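Ral guanine nucleotide dissociation stimulator-like 2 (Mus musculus, PDB 4JGW) probably acts as a guanine nucleotide exchange factor and putative effector of Ras or Rap, seen here through its REM and CDC25-homology domains. Local coordinates at residues Val250-Phe253 and Asn254-Gly258; Ala312-Ser315 and Ala316-Ser320. All coordinates share one frame; numbering follows the deposited sequence.

Contact 1 (Val250-Phe253 and Asn254-Gly258); sequences VTQF and NKVAG
The ring of F253 receives OD1 of N254 at its edge and in its plane, 3.3 Å from CD2, while the amide itself is turned 66° against the ring. N254 has CG anti to its carbonyl carbon (chi1 -70°), which lays the amide back along the helix: ND2 comes alongside V250, 3.6 Å from CG1. The side chain of Q252 bends at chi2 and brings NE2 to within 3.7 Å of V256 CG2; it crosses K255 at about a right angle, OE1 4.1 Å from K255 CD. K255 runs extended beside T251, CE lying 3.9 Å from T251 CG2; T251 OG1 turns back to bond the carbonyl of R247. Beneath the side chains, four i to i+4 bonds hold the helix, the straightest from A257 N to F253 O (3.1 Å, 171°). The F253 ring also meets that of Y390. The chemistry is thus that of an amphipathic helix in the catalytic Ras-GEF region: T251, N254 and K255 lie on the exposed side, Q252 and V256 are covered by helix 203-219, and F253 and V256 pack on helix 307-318.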
loop_
_atom_site.group_PDB
_atom_site.type_symbol
_atom_site.label_atom_id
_atom_site.label_comp_id
_atom_site.label_asym_id
_atom_site.label_seq_id
_atom_site.Cartn_x
_atom_site.Cartn_y
_atom_site.Cartn_z
ATOM N N VAL A 250 6.325 -8.536 0.033
ATOM C CA VAL A 250 6.095 -9.741 -0.766
ATOM C C VAL A 250 7.115 -10.830 -0.409
ATOM O O VAL A 250 6.767 -12.010 -0.344
ATOM C CB VAL A 250 6.113 -9.435 -2.290
ATOM C CG1 VAL A 250 5.992 -10.716 -3.117
ATOM C CG2 VAL A 250 4.987 -8.470 -2.654
ATOM N N THR A 251 8.358 -10.415 -0.164
ATOM C CA THR A 251 9.433 -11.327 0.224
ATOM C C THR A 251 9.074 -12.074 1.512
ATOM O O THR A 251 9.174 -13.302 1.562
ATOM C CB THR A 251 10.787 -10.583 0.387
ATOM O OG1 THR A 251 11.075 -9.844 -0.806
ATOM C CG2 THR A 251 11.928 -11.565 0.650
ATOM N N GLN A 252 8.641 -11.331 2.531
ATOM C CA GLN A 252 8.225 -11.911 3.810
ATOM C C GLN A 252 7.003 -12.810 3.655
ATOM O O GLN A 252 6.948 -13.887 4.249
ATOM C CB GLN A 252 7.969 -10.816 4.852
ATOM C CG GLN A 252 7.500 -11.310 6.229
ATOM C CD GLN A 252 8.535 -12.154 6.967
ATOM O OE1 GLN A 252 9.737 -12.018 6.754
ATOM N NE2 GLN A 252 8.062 -13.020 7.851
ATOM N N PHE A 253 6.033 -12.367 2.851
ATOM C CA PHE A 253 4.874 -13.190 2.506
ATOM C C PHE A 253 5.314 -14.538 1.929
ATOM O O PHE A 253 4.802 -15.584 2.335
ATOM C CB PHE A 253 3.956 -12.455 1.517
ATOM C CG PHE A 253 2.849 -13.312 0.956
ATOM C CD1 PHE A 253 1.609 -13.365 1.584
ATOM C CD2 PHE A 253 3.047 -14.062 -0.204
ATOM C CE1 PHE A 253 0.582 -14.151 1.069
ATOM C CE2 PHE A 253 2.031 -14.857 -0.726
ATOM C CZ PHE A 253 0.795 -14.903 -0.087
ATOM N N ASN A 254 6.263 -14.496 0.992
ATOM C CA ASN A 254 6.799 -15.699 0.353
ATOM C C ASN A 254 7.620 -16.573 1.302
ATOM O O ASN A 254 7.636 -17.796 1.161
ATOM C CB ASN A 254 7.632 -15.336 -0.883
ATOM C CG ASN A 254 6.785 -14.809 -2.041
ATOM O OD1 ASN A 254 5.584 -15.076 -2.137
ATOM N ND2 ASN A 254 7.423 -14.065 -2.938
ATOM N N LYS A 255 8.299 -15.938 2.259
ATOM C CA LYS A 255 9.065 -16.656 3.284
ATOM C C LYS A 255 8.153 -17.464 4.205
ATOM O O LYS A 255 8.479 -18.597 4.573
ATOM C CB LYS A 255 9.917 -15.691 4.117
ATOM C CG LYS A 255 11.195 -15.228 3.440
ATOM C CD LYS A 255 12.060 -14.408 4.394
ATOM C CE LYS A 255 13.155 -13.659 3.640
ATOM N NZ LYS A 255 13.984 -12.808 4.542
ATOM N N VAL A 256 7.015 -16.875 4.570
ATOM C CA VAL A 256 6.029 -17.536 5.425
ATOM C C VAL A 256 5.406 -18.725 4.689
ATOM O O VAL A 256 5.335 -19.830 5.233
ATOM C CB VAL A 256 4.936 -16.546 5.918
ATOM C CG1 VAL A 256 3.851 -17.270 6.709
ATOM C CG2 VAL A 256 5.558 -15.444 6.765
ATOM N N ALA A 257 4.976 -18.490 3.449
ATOM C CA ALA A 257 4.430 -19.542 2.588
ATOM C C ALA A 257 5.457 -20.641 2.333
ATOM O O ALA A 257 5.113 -21.825 2.297
ATOM C CB ALA A 257 3.940 -18.954 1.268
ATOM N N GLY A 258 6.713 -20.235 2.159
ATOM C CA GLY A 258 7.824 -21.165 1.981
ATOM C C GLY A 258 8.068 -22.012 3.216
ATOM O O GLY A 258 8.310 -23.215 3.111
#

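Contact 2 (Ala312-Ser315 and Ala316-Ser320); sequences AVVS and ALQSS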
loop_
_atom_site.group_PDB
_atom_site.type_symbol
_atom_site.label_atom_id
_atom_site.label_comp_id
_atom_site.label_asym_id
_atom_site.label_seq_id
_atom_site.Cartn_x
_atom_site.Cartn_y
_atom_site.Cartn_z
ATOM N N ALA A 312 -0.833 -16.385 3.264
ATOM C CA ALA A 312 0.466 -17.021 3.070
ATOM C C ALA A 312 0.404 -18.504 3.422
ATOM O O ALA A 312 0.871 -19.347 2.658
ATOM C CB ALA A 312 1.536 -16.318 3.889
ATOM N N VAL A 313 -0.200 -18.809 4.568
ATOM C CA VAL A 313 -0.304 -20.182 5.053
ATOM C C VAL A 313 -1.327 -20.984 4.246
ATOM O O VAL A 313 -1.043 -22.106 3.830
ATOM C CB VAL A 313 -0.631 -20.231 6.572
ATOM C CG1 VAL A 313 -0.837 -21.663 7.039
ATOM C CG2 VAL A 313 0.484 -19.576 7.379
ATOM N N VAL A 314 -2.503 -20.401 4.019
ATOM C CA VAL A 314 -3.578 -21.090 3.302
ATOM C C VAL A 314 -3.212 -21.401 1.839
ATOM O O VAL A 314 -3.532 -22.482 1.342
ATOM C CB VAL A 314 -4.942 -20.341 3.425
ATOM C CG1 VAL A 314 -5.067 -19.216 2.404
ATOM C CG2 VAL A 314 -6.104 -21.310 3.284
ATOM N N SER A 315 -2.529 -20.470 1.169
ATOM C CA SER A 315 -2.111 -20.678 -0.219
ATOM C C SER A 315 -1.000 -21.719 -0.310
ATOM O O SER A 315 -0.935 -22.486 -1.273
ATOM C CB SER A 315 -1.677 -19.366 -0.878
ATOM O OG SER A 315 -0.504 -18.843 -0.278
ATOM N N ALA A 316 -0.135 -21.737 0.703
ATOM C CA ALA A 316 0.910 -22.751 0.823
ATOM C C ALA A 316 0.317 -24.148 1.015
ATOM O O ALA A 316 0.815 -25.118 0.451
ATOM C CB ALA A 316 1.848 -22.410 1.965
ATOM N N LEU A 317 -0.750 -24.237 1.808
ATOM C CA LEU A 317 -1.419 -25.509 2.075
ATOM C C LEU A 317 -2.307 -25.980 0.919
ATOM O O LEU A 317 -2.605 -27.172 0.809
ATOM C CB LEU A 317 -2.227 -25.436 3.376
ATOM C CG LEU A 317 -1.465 -25.361 4.706
ATOM C CD1 LEU A 317 -2.438 -25.197 5.864
ATOM C CD2 LEU A 317 -0.586 -26.585 4.926
ATOM N N GLN A 318 -2.724 -25.040 0.069
ATOM C CA GLN A 318 -3.517 -25.347 -1.126
ATOM C C GLN A 318 -2.624 -25.640 -2.329
ATOM O O GLN A 318 -3.091 -26.155 -3.350
ATOM C CB GLN A 318 -4.454 -24.185 -1.462
ATOM C CG GLN A 318 -5.675 -24.067 -0.563
ATOM C CD GLN A 318 -6.509 -22.833 -0.873
ATOM O OE1 GLN A 318 -5.975 -21.736 -1.051
ATOM N NE2 GLN A 318 -7.823 -23.009 -0.938
ATOM N N SER A 319 -1.343 -25.301 -2.191
ATOM C CA SER A 319 -0.339 -25.465 -3.238
ATOM C C SER A 319 -0.206 -26.925 -3.681
ATOM O O SER A 319 -0.398 -27.844 -2.878
ATOM C CB SER A 319 1.009 -24.947 -2.733
ATOM O OG SER A 319 1.930 -24.777 -3.791
ATOM N N SER A 320 0.127 -27.122 -4.959
ATOM C CA SER A 320 0.233 -28.460 -5.562
ATOM C C SER A 320 1.038 -29.481 -4.739
ATOM O O SER A 320 0.524 -30.565 -4.458
ATOM C CB SER A 320 0.763 -28.383 -7.002
ATOM O OG SER A 320 -0.226 -27.887 -7.890
#
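Apolar contact across 312-320 comes from V313 and L317, one turn apart and pointing the same way: V313 CG1 meets L317 CD1 at 4.1 Å. L317 has CG anti to its carbonyl carbon (chi1 -70°), which places CG 3.4 Å from V313 O. The pair faces helix 284-303, where W294 and A298 meet V313, and L291 and I295 meet L317; V314 and L317 meet F340 of helix 334-344. Carbon also packs on backbone oxygen, with A316 CB 3.3 Å from A312 O and Q318 CG equally close to V314 O. The main-chain bonds change along the segment. L317 N reaches V313 O at 3.0 Å, whereas A316 N bonds A312 O at 3.2 Å from above the carbonyl plane. Q318 N is shared, bonding V314 O at 3.0 Å with a bent N-H...O angle of 132° and S315 O only weakly. Among the polar side chains, S315 OG bonds the carbonyl of Y311, a full turn back. S319, with psi 148°, stands at the N-cap position of helix 320-323, without a side-chain capping bond. The arrangement is that of a largely buried helix, interrupted at S319 before helix 320-323, in the mainly helical CDC25-homology domain.

Both contacts are short runs of helix, about two turns each, within the Ras-GEF region; their centres are about 11 Å apart, and the two helices pack directly on each other. Contact 1 is the surface one: amides and a lysine occupy much of it, with F253 and V256 directed at the neighbouring helix. Contact 2 is largely buried and aliphatic, its valines and leucine spreading over helices 284-303 and 334-344. At the seam A257, A312 and A316 let the backbones come close, A257 CB lying 3.4 Å from A312 O and A316 CB 3.3 Å from A257 O, with F253 and V256 packing on A312 beside them. Contact 1 sits in mid-helix with regular bonding, whereas contact 2 runs into a helix end where the bonds bend and weaken.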